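Long-range contact in putatuve endo-xylanase (Clostridium stercorarium, PDB 1O8P), which probably binds xylan and related plant cell-wall polysaccharides as a family 6 carbohydrate-binding module of a putative xylanase: residues Ala74-Ala82 with Asp117-Thr125. Numbering follows the deposited sequence.
Sequences ATSVTARVA and DVSATISNT
Thr78 and Ser119 both set their hydroxyls anti to the carbonyl carbon, with chi1 at -63° and -55°, and this brings the two groups together across the strands. Thr78 OG1 and Ser119 OG share a hydrogen bond of 2.7 Å, and either may donate. The pair sits at a non-hydrogen-bonded site, where Ser119 CB also rests 3.3 Å from Val77 O.

On the same face, the extended side chain of Arg80 runs past Asp117. Asp117 OD1 lies against the aliphatic part, 3.5 Å from Arg80 CG, and the guanidinium and carboxylate planes stand nearly perpendicular. No salt bridge forms here. Arg80 NH1 pairs instead with Asp142, a calcium ligand.

The other face is mostly apolar. Val77 CG1 meets Ile122 CG2 at 3.8 Å, the two side chains crossing at about a right angle. Val81 CG2 and Val118 CG2 touch in the same crossed way. Phe146 of strand 140-147 touches Val77 and Ile122, while Ile104 of strand 100-106, in the facing sheet of the beta-sandwich, reaches Ala79 and Val118.

Paired backbone bonds link Val77 with Ala120 and Ala79 with Val118. The register then shifts by two between Ala74 and Ser76, the extra residues lying on 117-125 between Thr121 and Thr125. Against strand 140-147, Thr75 and Ser76 both face Ser147, a classic beta bulge. Ile122 N still bonds Thr75 O at 3.0 Å, but from 60° out of the carbonyl plane. Beyond it, Ala74 and Thr125 restore a two-bond pair. Within 117-125, Thr125 OG1 bonds Ser123 O at 2.8 Å, beside the register shift.

The contact thus joins an edge strand to an inner strand, with polar groups outside and mostly hydrocarbon inside. Asp117 may add a weak electrostatic pull on Arg80, whose firmer partner ties this strand to the calcium site.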
# COMPACT_ATOMS: atom_id res chain seq x y z
N ALA A 74 -12.69 3.99 7.93
CA ALA A 74 -12.11 4.65 6.74
C ALA A 74 -12.84 4.14 5.49
O ALA A 74 -13.27 2.99 5.44
CB ALA A 74 -10.63 4.42 6.63
N THR A 75 -12.99 5.01 4.49
CA THR A 75 -13.76 4.67 3.29
C THR A 75 -12.93 4.93 2.04
O THR A 75 -13.40 4.75 0.93
CB THR A 75 -15.05 5.52 3.21
OG1 THR A 75 -14.71 6.88 3.52
CG2 THR A 75 -16.03 5.17 4.32
N SER A 76 -11.69 5.36 2.20
CA SER A 76 -10.86 5.60 1.02
C SER A 76 -9.37 5.37 1.33
O SER A 76 -8.97 5.44 2.49
CB SER A 76 -11.19 6.98 0.42
OG SER A 76 -10.08 7.80 0.22
N VAL A 77 -8.60 5.07 0.29
CA VAL A 77 -7.15 4.83 0.41
C VAL A 77 -6.46 5.63 -0.67
O VAL A 77 -7.03 5.81 -1.76
CB VAL A 77 -6.74 3.35 0.29
CG1 VAL A 77 -7.18 2.71 -1.07
CG2 VAL A 77 -5.23 3.18 0.53
N THR A 78 -5.26 6.13 -0.34
CA THR A 78 -4.39 6.86 -1.23
C THR A 78 -2.99 6.28 -1.16
O THR A 78 -2.46 6.09 -0.08
CB THR A 78 -4.33 8.36 -0.83
OG1 THR A 78 -5.64 8.92 -0.97
CG2 THR A 78 -3.47 9.17 -1.81
N ALA A 79 -2.37 5.99 -2.31
CA ALA A 79 -0.96 5.56 -2.33
C ALA A 79 -0.10 6.51 -3.18
O ALA A 79 -0.59 7.06 -4.18
CB ALA A 79 -0.86 4.08 -2.83
N ARG A 80 1.15 6.74 -2.77
CA ARG A 80 2.09 7.55 -3.56
C ARG A 80 2.92 6.55 -4.30
O ARG A 80 3.63 5.75 -3.67
CB ARG A 80 3.00 8.41 -2.67
CG ARG A 80 3.83 9.42 -3.47
CD ARG A 80 4.61 10.45 -2.64
NE ARG A 80 5.45 11.36 -3.44
CZ ARG A 80 6.82 11.26 -3.61
NH1 ARG A 80 7.53 10.25 -3.09
NH2 ARG A 80 7.48 12.17 -4.34
N VAL A 81 2.77 6.54 -5.62
CA VAL A 81 3.25 5.41 -6.44
C VAL A 81 3.95 5.91 -7.72
O VAL A 81 3.68 7.01 -8.20
CB VAL A 81 2.10 4.43 -6.82
CG1 VAL A 81 1.56 3.68 -5.59
CG2 VAL A 81 0.98 5.19 -7.48
N ALA A 82 4.88 5.12 -8.25
CA ALA A 82 5.46 5.40 -9.57
C ALA A 82 5.44 4.13 -10.36
O ALA A 82 5.74 3.06 -9.80
CB ALA A 82 6.91 5.87 -9.44
N ASP A 117 0.01 10.63 -6.39
CA ASP A 117 -0.95 10.13 -5.39
C ASP A 117 -2.14 9.56 -6.11
O ASP A 117 -2.77 10.27 -6.91
CB ASP A 117 -1.40 11.24 -4.47
CG ASP A 117 -0.33 11.67 -3.54
OD1 ASP A 117 0.80 11.14 -3.60
OD2 ASP A 117 -0.54 12.55 -2.69
N VAL A 118 -2.43 8.28 -5.88
CA VAL A 118 -3.54 7.61 -6.54
C VAL A 118 -4.51 7.06 -5.48
O VAL A 118 -4.08 6.35 -4.56
CB VAL A 118 -3.06 6.50 -7.55
CG1 VAL A 118 -4.26 5.88 -8.30
CG2 VAL A 118 -2.06 7.09 -8.59
N SER A 119 -5.79 7.37 -5.60
CA SER A 119 -6.79 6.96 -4.60
C SER A 119 -7.83 5.95 -5.10
O SER A 119 -8.02 5.79 -6.30
CB SER A 119 -7.54 8.19 -4.02
OG SER A 119 -6.64 9.16 -3.49
N ALA A 120 -8.52 5.32 -4.17
CA ALA A 120 -9.62 4.40 -4.46
C ALA A 120 -10.52 4.40 -3.22
O ALA A 120 -10.04 4.67 -2.11
CB ALA A 120 -9.10 2.97 -4.74
N THR A 121 -11.80 4.11 -3.41
CA THR A 121 -12.68 3.85 -2.27
C THR A 121 -12.42 2.40 -1.76
O THR A 121 -11.96 1.54 -2.50
CB THR A 121 -14.16 4.02 -2.62
OG1 THR A 121 -14.54 2.93 -3.47
CG2 THR A 121 -14.41 5.28 -3.49
N ILE A 122 -12.77 2.17 -0.50
CA ILE A 122 -12.70 0.87 0.12
C ILE A 122 -13.99 0.67 0.90
O ILE A 122 -14.60 1.65 1.33
CB ILE A 122 -11.39 0.72 1.05
CG1 ILE A 122 -11.26 1.80 2.14
CG2 ILE A 122 -10.12 0.72 0.22
CD1 ILE A 122 -10.56 1.28 3.46
N SER A 123 -14.44 -0.59 1.03
CA SER A 123 -15.46 -0.97 2.01
C SER A 123 -15.08 -0.34 3.33
O SER A 123 -13.89 -0.39 3.72
CB SER A 123 -15.51 -2.47 2.25
OG SER A 123 -15.69 -3.17 1.06
N ASN A 124 -16.08 0.23 4.00
CA ASN A 124 -15.90 0.81 5.30
C ASN A 124 -15.23 -0.19 6.23
O ASN A 124 -15.79 -1.25 6.47
CB ASN A 124 -17.25 1.24 5.90
CG ASN A 124 -17.08 1.98 7.26
OD1 ASN A 124 -16.29 2.91 7.37
ND2 ASN A 124 -17.79 1.52 8.29
N THR A 125 -14.07 0.18 6.77
CA THR A 125 -13.25 -0.67 7.62
C THR A 125 -12.98 0.09 8.91
O THR A 125 -12.56 1.25 8.87
CB THR A 125 -11.92 -0.92 6.85
OG1 THR A 125 -12.23 -1.54 5.59
CG2 THR A 125 -10.97 -1.92 7.56